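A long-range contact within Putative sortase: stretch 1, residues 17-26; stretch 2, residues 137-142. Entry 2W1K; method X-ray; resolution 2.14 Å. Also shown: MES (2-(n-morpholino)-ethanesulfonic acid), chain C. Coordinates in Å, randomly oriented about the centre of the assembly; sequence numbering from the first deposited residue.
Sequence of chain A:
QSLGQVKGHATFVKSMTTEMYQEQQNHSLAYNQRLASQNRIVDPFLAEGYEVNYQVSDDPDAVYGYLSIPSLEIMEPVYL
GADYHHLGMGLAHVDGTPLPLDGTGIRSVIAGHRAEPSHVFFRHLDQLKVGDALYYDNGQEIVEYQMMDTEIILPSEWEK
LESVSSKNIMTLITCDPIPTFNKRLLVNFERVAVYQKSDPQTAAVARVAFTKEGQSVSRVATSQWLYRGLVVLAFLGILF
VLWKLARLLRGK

Stretch 1, residues 17-26: TTEMYQEQQN
Stretch 2 137-142: DNGQEI

A single tyrosine carries most of this contact, and a buffer molecule, MES, probably from the crystallisation liquor, sits across its polar end. The sulfonate O1S accepts from Q25 NE2 at 3.1 Å, while MES N4 donates to E141 OE2 at 3.0 Å, so the ligand ties helix to strand beside the direct protein bond.

Stretch 1 begins with T17 in an extended conformation (phi/psi -61/166, chi1 p). Its OG1 accepts from M20 N at 3.0 Å, capping the helix that runs from T18 through N26 and beyond, with regular i to i+4 backbone bonds. Stretch 2 is a turn leading into a strand at E141. N138 N donates to E141 O at 3.1 Å, closing the turn, and D137 OD1 accepts from G139 N at 2.8 Å. G139 adopts 117/-60, where a CB would jam against the preceding carbonyl; the backbone itself calls for glycine.

In the register, Y21 and G139 are the nearest pair, with Y21 CA 6.9 Å from G139 CA. Y21 points toward the turn, chi1 t at 159° and chi2 80°. Q140, chi1 and chi2 both m, covers one ring face: its CB stands 4.0 Å from the ring centroid, 20° off the normal, a CH-pi contact, and its CG reaches 3.3 Å from Y21 CD1. N138 OD1 lies at the ring edge, 3.5 Å from Y21 CE1.

The hydroxyl completes the design: Y21 OH donates to E141 OE1 at 2.7 Å. E141 takes chi1 m and chi2 t with chi3 -65°, and N138 ND2 donates to the same E141 OE1 at 2.8 Å. N138, chi1 p, also uses OD1 to accept from E141 N at 3.0 Å. The rule is aliphatic cover over the face, and an acceptor for the hydroxyl, E141 OE1, that is also bonded by its neighbour N138.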

# COMPACT_ATOMS: atom_id res chain seq x y z
N THR A 17 2.09 19.48 -6.01
CA THR A 17 1.96 20.06 -7.32
C THR A 17 2.07 19.01 -8.47
O THR A 17 2.56 17.88 -8.27
CB THR A 17 3.08 21.07 -7.45
OG1 THR A 17 4.31 20.37 -7.69
CG2 THR A 17 3.22 21.79 -6.11
N THR A 18 1.67 19.42 -9.68
CA THR A 18 1.91 18.68 -10.88
C THR A 18 3.38 18.26 -11.09
O THR A 18 3.68 17.13 -11.43
CB THR A 18 1.34 19.45 -12.12
OG1 THR A 18 -0.08 19.23 -12.16
CG2 THR A 18 1.83 18.85 -13.37
N GLU A 19 4.31 19.16 -10.80
CA GLU A 19 5.75 18.88 -10.92
C GLU A 19 6.20 17.85 -9.92
O GLU A 19 6.85 16.89 -10.33
CB GLU A 19 6.51 20.19 -10.76
CG GLU A 19 8.00 20.15 -11.04
CD GLU A 19 8.66 21.48 -10.73
OE1 GLU A 19 8.89 21.79 -9.53
OE2 GLU A 19 8.92 22.27 -11.68
N MET A 20 5.83 17.97 -8.64
CA MET A 20 6.08 16.90 -7.70
C MET A 20 5.47 15.51 -8.09
O MET A 20 6.09 14.48 -7.96
CB MET A 20 5.65 17.32 -6.30
CG MET A 20 6.60 18.33 -5.72
SD MET A 20 5.72 19.20 -4.35
CE MET A 20 6.68 20.75 -4.08
N TYR A 21 4.28 15.52 -8.64
CA TYR A 21 3.59 14.34 -8.92
C TYR A 21 4.33 13.65 -10.08
O TYR A 21 4.53 12.40 -10.10
CB TYR A 21 2.14 14.71 -9.36
CG TYR A 21 1.42 13.61 -10.19
CD1 TYR A 21 0.83 12.50 -9.58
CD2 TYR A 21 1.41 13.66 -11.59
CE1 TYR A 21 0.22 11.49 -10.35
CE2 TYR A 21 0.84 12.65 -12.36
CZ TYR A 21 0.20 11.59 -11.75
OH TYR A 21 -0.44 10.62 -12.55
N GLN A 22 4.72 14.42 -11.07
CA GLN A 22 5.39 13.81 -12.25
C GLN A 22 6.81 13.26 -11.87
O GLN A 22 7.30 12.23 -12.40
CB GLN A 22 5.52 14.82 -13.42
CG GLN A 22 5.89 14.18 -14.77
CD GLN A 22 4.91 13.07 -15.22
OE1 GLN A 22 5.34 11.93 -15.40
NE2 GLN A 22 3.62 13.39 -15.36
N GLU A 23 7.46 13.97 -10.94
CA GLU A 23 8.69 13.47 -10.43
C GLU A 23 8.48 12.15 -9.60
O GLU A 23 9.24 11.18 -9.75
CB GLU A 23 9.35 14.56 -9.61
CG GLU A 23 10.62 14.13 -9.02
CD GLU A 23 11.28 15.25 -8.20
OE1 GLU A 23 10.54 16.13 -7.62
OE2 GLU A 23 12.53 15.25 -8.12
N GLN A 24 7.42 12.06 -8.79
CA GLN A 24 7.15 10.77 -8.10
C GLN A 24 6.78 9.67 -9.08
O GLN A 24 7.08 8.51 -8.83
CB GLN A 24 5.98 10.87 -7.09
CG GLN A 24 6.22 11.80 -5.94
CD GLN A 24 7.15 11.21 -4.92
OE1 GLN A 24 6.70 10.37 -4.12
NE2 GLN A 24 8.46 11.65 -4.93
N GLN A 25 6.00 10.01 -10.10
CA GLN A 25 5.71 9.05 -11.15
C GLN A 25 6.98 8.46 -11.75
O GLN A 25 7.18 7.23 -11.83
CB GLN A 25 4.83 9.77 -12.22
CG GLN A 25 3.37 10.03 -11.73
CD GLN A 25 2.51 8.82 -11.81
OE1 GLN A 25 2.25 8.28 -12.95
NE2 GLN A 25 2.02 8.35 -10.65
N ASN A 26 7.89 9.34 -12.16
CA ASN A 26 9.06 8.87 -12.86
C ASN A 26 10.06 8.13 -11.92
O ASN A 26 10.62 7.12 -12.27
CB ASN A 26 9.73 10.10 -13.39
CG ASN A 26 8.96 10.74 -14.58
OD1 ASN A 26 7.92 10.24 -15.07
ND2 ASN A 26 9.51 11.85 -15.06
N ASP A 137 -4.73 6.90 -3.07
CA ASP A 137 -4.56 8.24 -3.62
C ASP A 137 -3.08 8.61 -3.79
O ASP A 137 -2.33 8.61 -2.78
CB ASP A 137 -5.31 9.19 -2.68
CG ASP A 137 -5.36 10.60 -3.19
OD1 ASP A 137 -4.67 10.96 -4.19
OD2 ASP A 137 -6.11 11.40 -2.53
N ASN A 138 -2.62 8.88 -5.03
CA ASN A 138 -1.19 9.17 -5.28
C ASN A 138 -0.99 10.65 -5.34
O ASN A 138 0.10 11.14 -5.73
CB ASN A 138 -0.62 8.55 -6.58
CG ASN A 138 -1.38 8.96 -7.87
OD1 ASN A 138 -1.97 10.00 -8.00
ND2 ASN A 138 -1.35 8.09 -8.80
N GLY A 139 -2.04 11.37 -4.99
CA GLY A 139 -1.96 12.84 -5.06
C GLY A 139 -2.90 13.49 -6.02
O GLY A 139 -3.75 14.31 -5.63
N GLN A 140 -2.75 13.13 -7.29
CA GLN A 140 -3.59 13.63 -8.43
C GLN A 140 -4.59 12.68 -8.97
O GLN A 140 -5.36 13.07 -9.82
CB GLN A 140 -2.69 13.96 -9.63
CG GLN A 140 -1.49 14.77 -9.23
CD GLN A 140 -1.71 16.25 -9.23
OE1 GLN A 140 -1.24 16.99 -8.33
NE2 GLN A 140 -2.34 16.74 -10.25
N GLU A 141 -4.51 11.42 -8.55
CA GLU A 141 -5.40 10.36 -9.02
C GLU A 141 -5.83 9.47 -7.82
O GLU A 141 -5.03 9.21 -6.89
CB GLU A 141 -4.64 9.44 -9.95
CG GLU A 141 -3.99 10.20 -11.09
CD GLU A 141 -3.13 9.32 -11.97
OE1 GLU A 141 -2.11 8.82 -11.41
OE2 GLU A 141 -3.44 9.06 -13.19
N ILE A 142 -7.03 8.88 -7.92
CA ILE A 142 -7.43 7.89 -6.98
C ILE A 142 -7.53 6.61 -7.74
O ILE A 142 -8.22 6.54 -8.79
CB ILE A 142 -8.77 8.25 -6.28
CG1 ILE A 142 -8.60 9.37 -5.25
CG2 ILE A 142 -9.13 7.01 -5.42
CD1 ILE A 142 -9.98 10.19 -4.85
O1 MES C . -2.18 8.96 -17.03
C2 MES C . -3.04 7.97 -16.48
C3 MES C . -2.36 7.03 -15.45
N4 MES C . -1.27 7.66 -14.69
C5 MES C . -0.54 8.82 -15.25
C6 MES C . -1.49 9.74 -16.04
C7 MES C . -0.73 7.02 -13.48
C8 MES C . -1.48 5.83 -12.87
S MES C . -0.42 4.97 -11.83
O1S MES C . 0.09 5.91 -10.94
O2S MES C . -1.30 4.00 -11.07
O3S MES C . 0.55 4.26 -12.66